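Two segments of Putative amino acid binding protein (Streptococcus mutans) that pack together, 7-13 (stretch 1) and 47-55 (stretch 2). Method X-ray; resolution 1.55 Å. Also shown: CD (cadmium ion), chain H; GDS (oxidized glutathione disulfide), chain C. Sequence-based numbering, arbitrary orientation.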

# COMPACT_ATOMS: atom_id res chain seq x y z
N LEU A 7 -15.13 2.08 5.52
CA LEU A 7 -13.72 1.84 5.15
C LEU A 7 -13.48 2.46 3.78
O LEU A 7 -14.16 2.13 2.80
CB LEU A 7 -13.46 0.33 5.18
CG LEU A 7 -12.01 -0.06 4.83
CD1 LEU A 7 -11.72 -1.45 5.38
CD2 LEU A 7 -11.70 -0.05 3.34
N ALA A 8 -12.53 3.39 3.74
CA ALA A 8 -12.16 4.06 2.48
C ALA A 8 -10.90 3.46 1.87
O ALA A 8 -9.94 3.14 2.57
CB ALA A 8 -11.96 5.55 2.71
N THR A 9 -10.95 3.26 0.54
CA THR A 9 -9.85 2.69 -0.18
C THR A 9 -9.74 3.32 -1.53
O THR A 9 -10.70 3.92 -1.97
CB THR A 9 -10.02 1.16 -0.27
OG1 THR A 9 -8.85 0.56 -0.78
CG2 THR A 9 -11.19 0.81 -1.16
N VAL A 10 -8.61 3.17 -2.22
CA VAL A 10 -8.51 3.69 -3.59
C VAL A 10 -8.96 2.62 -4.58
O VAL A 10 -9.63 2.93 -5.58
CB VAL A 10 -7.10 4.17 -3.94
CG1 VAL A 10 -7.11 4.87 -5.26
CG2 VAL A 10 -6.55 5.13 -2.85
N GLY A 11 -8.61 1.36 -4.36
CA GLY A 11 -9.08 0.31 -5.22
C GLY A 11 -8.37 0.24 -6.56
O GLY A 11 -8.89 -0.41 -7.51
N THR A 12 -7.15 0.80 -6.63
CA THR A 12 -6.32 0.71 -7.83
C THR A 12 -4.92 0.19 -7.58
O THR A 12 -3.96 0.54 -8.30
CB THR A 12 -6.21 2.06 -8.53
OG1 THR A 12 -5.59 2.99 -7.64
CG2 THR A 12 -7.65 2.55 -8.92
N THR A 13 -4.78 -0.64 -6.56
CA THR A 13 -3.50 -1.16 -6.14
C THR A 13 -3.54 -2.69 -5.97
O THR A 13 -3.54 -3.20 -4.84
CB THR A 13 -3.03 -0.46 -4.84
OG1 THR A 13 -3.20 0.97 -4.98
CG2 THR A 13 -1.59 -0.75 -4.51
N GLN A 47 -15.83 1.69 0.55
CA GLN A 47 -16.03 2.81 -0.35
C GLN A 47 -14.77 3.14 -1.10
O GLN A 47 -13.74 3.45 -0.48
CB GLN A 47 -16.41 4.01 0.47
CG GLN A 47 -16.71 5.25 -0.32
CD GLN A 47 -17.80 5.04 -1.35
OE1 GLN A 47 -18.92 4.69 -1.00
NE2 GLN A 47 -17.46 5.20 -2.61
N LYS A 48 -14.87 3.17 -2.43
CA LYS A 48 -13.76 3.59 -3.26
C LYS A 48 -13.78 5.13 -3.26
O LYS A 48 -14.85 5.75 -3.37
CB LYS A 48 -13.95 3.04 -4.68
CG LYS A 48 -12.73 2.89 -5.50
CD LYS A 48 -13.03 2.29 -6.86
CE LYS A 48 -11.82 2.46 -7.75
NZ LYS A 48 -11.75 3.90 -8.11
N THR A 49 -12.63 5.74 -3.11
CA THR A 49 -12.53 7.17 -3.10
C THR A 49 -11.12 7.58 -3.58
O THR A 49 -10.29 6.70 -3.83
CB THR A 49 -12.88 7.73 -1.73
OG1 THR A 49 -13.10 9.15 -1.82
CG2 THR A 49 -11.77 7.44 -0.74
N GLU A 50 -10.86 8.86 -3.73
CA GLU A 50 -9.52 9.27 -4.12
C GLU A 50 -8.55 9.08 -2.95
O GLU A 50 -8.91 9.20 -1.78
CB GLU A 50 -9.50 10.77 -4.48
CG GLU A 50 -10.35 11.13 -5.67
CD GLU A 50 -9.71 10.92 -7.03
OE1 GLU A 50 -8.59 10.40 -7.13
OE2 GLU A 50 -10.36 11.28 -8.02
N TRP A 51 -7.28 8.86 -3.29
CA TRP A 51 -6.26 8.69 -2.27
C TRP A 51 -6.25 9.84 -1.27
O TRP A 51 -6.26 9.63 -0.08
CB TRP A 51 -4.92 8.62 -3.00
CG TRP A 51 -3.67 8.68 -2.18
CD1 TRP A 51 -2.73 9.65 -2.22
CD2 TRP A 51 -3.18 7.70 -1.24
NE1 TRP A 51 -1.69 9.38 -1.37
CE2 TRP A 51 -1.94 8.17 -0.75
CE3 TRP A 51 -3.67 6.48 -0.78
CZ2 TRP A 51 -1.19 7.46 0.20
CZ3 TRP A 51 -2.92 5.77 0.15
CH2 TRP A 51 -1.68 6.27 0.61
N THR A 52 -6.28 11.07 -1.76
CA THR A 52 -6.17 12.19 -0.82
C THR A 52 -7.44 12.28 0.05
O THR A 52 -7.37 12.69 1.19
CB THR A 52 -5.86 13.53 -1.52
OG1 THR A 52 -6.81 13.79 -2.54
CG2 THR A 52 -4.49 13.47 -2.14
N SER A 53 -8.55 11.81 -0.49
CA SER A 53 -9.84 11.85 0.21
C SER A 53 -9.91 10.81 1.33
O SER A 53 -10.67 10.99 2.28
CB SER A 53 -11.00 11.61 -0.75
OG SER A 53 -11.10 12.69 -1.65
N ILE A 54 -9.12 9.75 1.27
CA ILE A 54 -9.07 8.81 2.39
C ILE A 54 -8.69 9.59 3.61
O ILE A 54 -9.33 9.51 4.66
CB ILE A 54 -8.07 7.68 2.16
CG1 ILE A 54 -8.53 6.76 1.05
CG2 ILE A 54 -7.86 6.90 3.48
CD1 ILE A 54 -7.53 5.69 0.68
N PHE A 55 -7.62 10.36 3.48
CA PHE A 55 -7.07 11.07 4.62
C PHE A 55 -7.97 12.24 5.02
O PHE A 55 -8.18 12.42 6.19
CB PHE A 55 -5.63 11.49 4.31
CG PHE A 55 -4.74 10.33 4.05
CD1 PHE A 55 -4.15 9.65 5.10
CD2 PHE A 55 -4.56 9.87 2.76
CE1 PHE A 55 -3.35 8.54 4.85
CE2 PHE A 55 -3.76 8.74 2.50
CZ PHE A 55 -3.16 8.09 3.56
CD CD H . -8.99 10.42 -9.63
CD1 GDS C . -4.10 9.20 -7.31
N2 GDS C . -3.41 8.18 -8.11
CA2 GDS C . -3.97 6.88 -8.04
C2 GDS C . -5.10 6.54 -8.95
O2 GDS C . -5.90 5.62 -8.66
CB2 GDS C . -3.55 5.82 -7.10
SG2 GDS C . -2.09 6.25 -6.17
N3 GDS C . -5.24 7.31 -10.17
CA3 GDS C . -6.38 7.07 -11.05
C3 GDS C . -7.29 8.28 -10.79
OE3 GDS C . -7.95 8.81 -11.73
OE4 GDS C . -7.40 8.79 -9.64
N4 GDS C . 0.30 4.32 -5.13
CA4 GDS C . 1.03 4.33 -6.38
C4 GDS C . 2.14 5.32 -6.32
OE5 GDS C . 2.61 5.72 -5.22
OE6 GDS C . 2.62 5.69 -7.43
C5 GDS C . -0.86 3.49 -5.03
O5 GDS C . -1.18 2.77 -5.97
CA5 GDS C . -1.60 3.66 -3.78
N5 GDS C . -0.88 3.88 -2.59
CB5 GDS C . -2.91 4.36 -3.94
SG5 GDS C . -2.60 6.13 -4.21
CA6 GDS C . 2.84 3.48 0.29
C6 GDS C . 2.27 4.51 1.25
OE7 GDS C . 2.31 5.73 0.91
OE8 GDS C . 1.77 4.17 2.35
N6 GDS C . 2.89 2.19 1.02
CB6 GDS C . 2.02 3.39 -0.95
CG6 GDS C . 0.52 3.38 -0.58
CD6 GDS C . -0.23 2.93 -1.81
O6 GDS C . -0.34 1.75 -2.19
O HOH W 1 -10.74 5.55 -6.18

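What holds the two backbones together? They run side by side as parallel strands, with Ala8 paired to Gln47 (CA to CA 5.0 Å) and Thr9 to Lys48 (CA to CA 5.1 Å). Three hydrogen bonds make the seam. Gln47 N donates to Leu7 O at 2.8 Å, Thr9 N donates to Gln47 O at 3.0 Å, and Thr49 N donates to Thr9 O at 2.9 Å. The donor thus alternates between the stretches, and the residues of stretch 1 that take part, Leu7 and Thr9, are two apart, as a parallel ladder requires. Weaker CA-H...O contacts fill in the same seam: Ala8 CA lies 3.4 Å from Gln47 O, and Lys48 CA lies 3.3 Å from Thr9 O, so each of these carbonyl oxygens receives both an N-H and a C-H from the other stretch.

How does the contact continue once the ladder ends? Val10 and Thr49 lie beyond the paired strands, yet Val10 CA still approaches Thr49 O at 3.5 Å, with an angle of 171° at the hydrogen. A water then bridges the two stretches, donating to Val10 O at 2.9 Å and to Thr49 O at 2.7 Å, and so links two carbonyls that could not bond to each other directly. The small side chain of Ala8 also meets Thr49, Ala8 CB to Thr49 CG2 at 3.9 Å. Gly11 follows Val10 with a phi of 77°, a conformation that favours glycine, and an ideal CB there would sit only 3.2 Å from Lys48 CG, a tight fit.

Where do the side chains of stretch 1 meet the helix of stretch 2? Ile54 is one meeting point, its CA-to-CB bond pointing toward stretch 1. Ile54 CG1 lies 4.0 Å from Ala8 CB, while Ile54 CD1 comes within 3.7 Å of Val10 CG2 and 3.9 Å of Thr9 CA. Trp51 is the other: the same Val10 CG2 lies 3.8 Å from Trp51 CE3, near the plane of the indole and at its edge. Val10 CB points away overall, but its CG2 reaches both Trp51 and Ile54, and Val10 has the largest area covered by the other stretch.

What do the side chains of Gln47 and Lys48 do? Lys48 lies on the same face of the sheet as Thr9, and Lys48 CG packs 3.1 Å from Val10 O. Gln47 shares the face of Ala8, but its end leads away and turns back on its own strand, where Gln47 NE2 donates to Lys48 O at 2.8 Å.

How does the bound glutathione disulfide draw on both stretches? Thr12 OG1 donates to GDS O2 at 2.8 Å and Thr13 OG1 to GDS O5 at 2.9 Å, while GDS SG5 lies over one face of the Trp51 ring, 3.4 Å from Trp51 CD2. The cadmium ion joins Glu50 to the ligand, with Glu50 OE1 at 2.5 Å, Glu50 OE2 at 2.3 Å and GDS OE4 at 2.3 Å from CD.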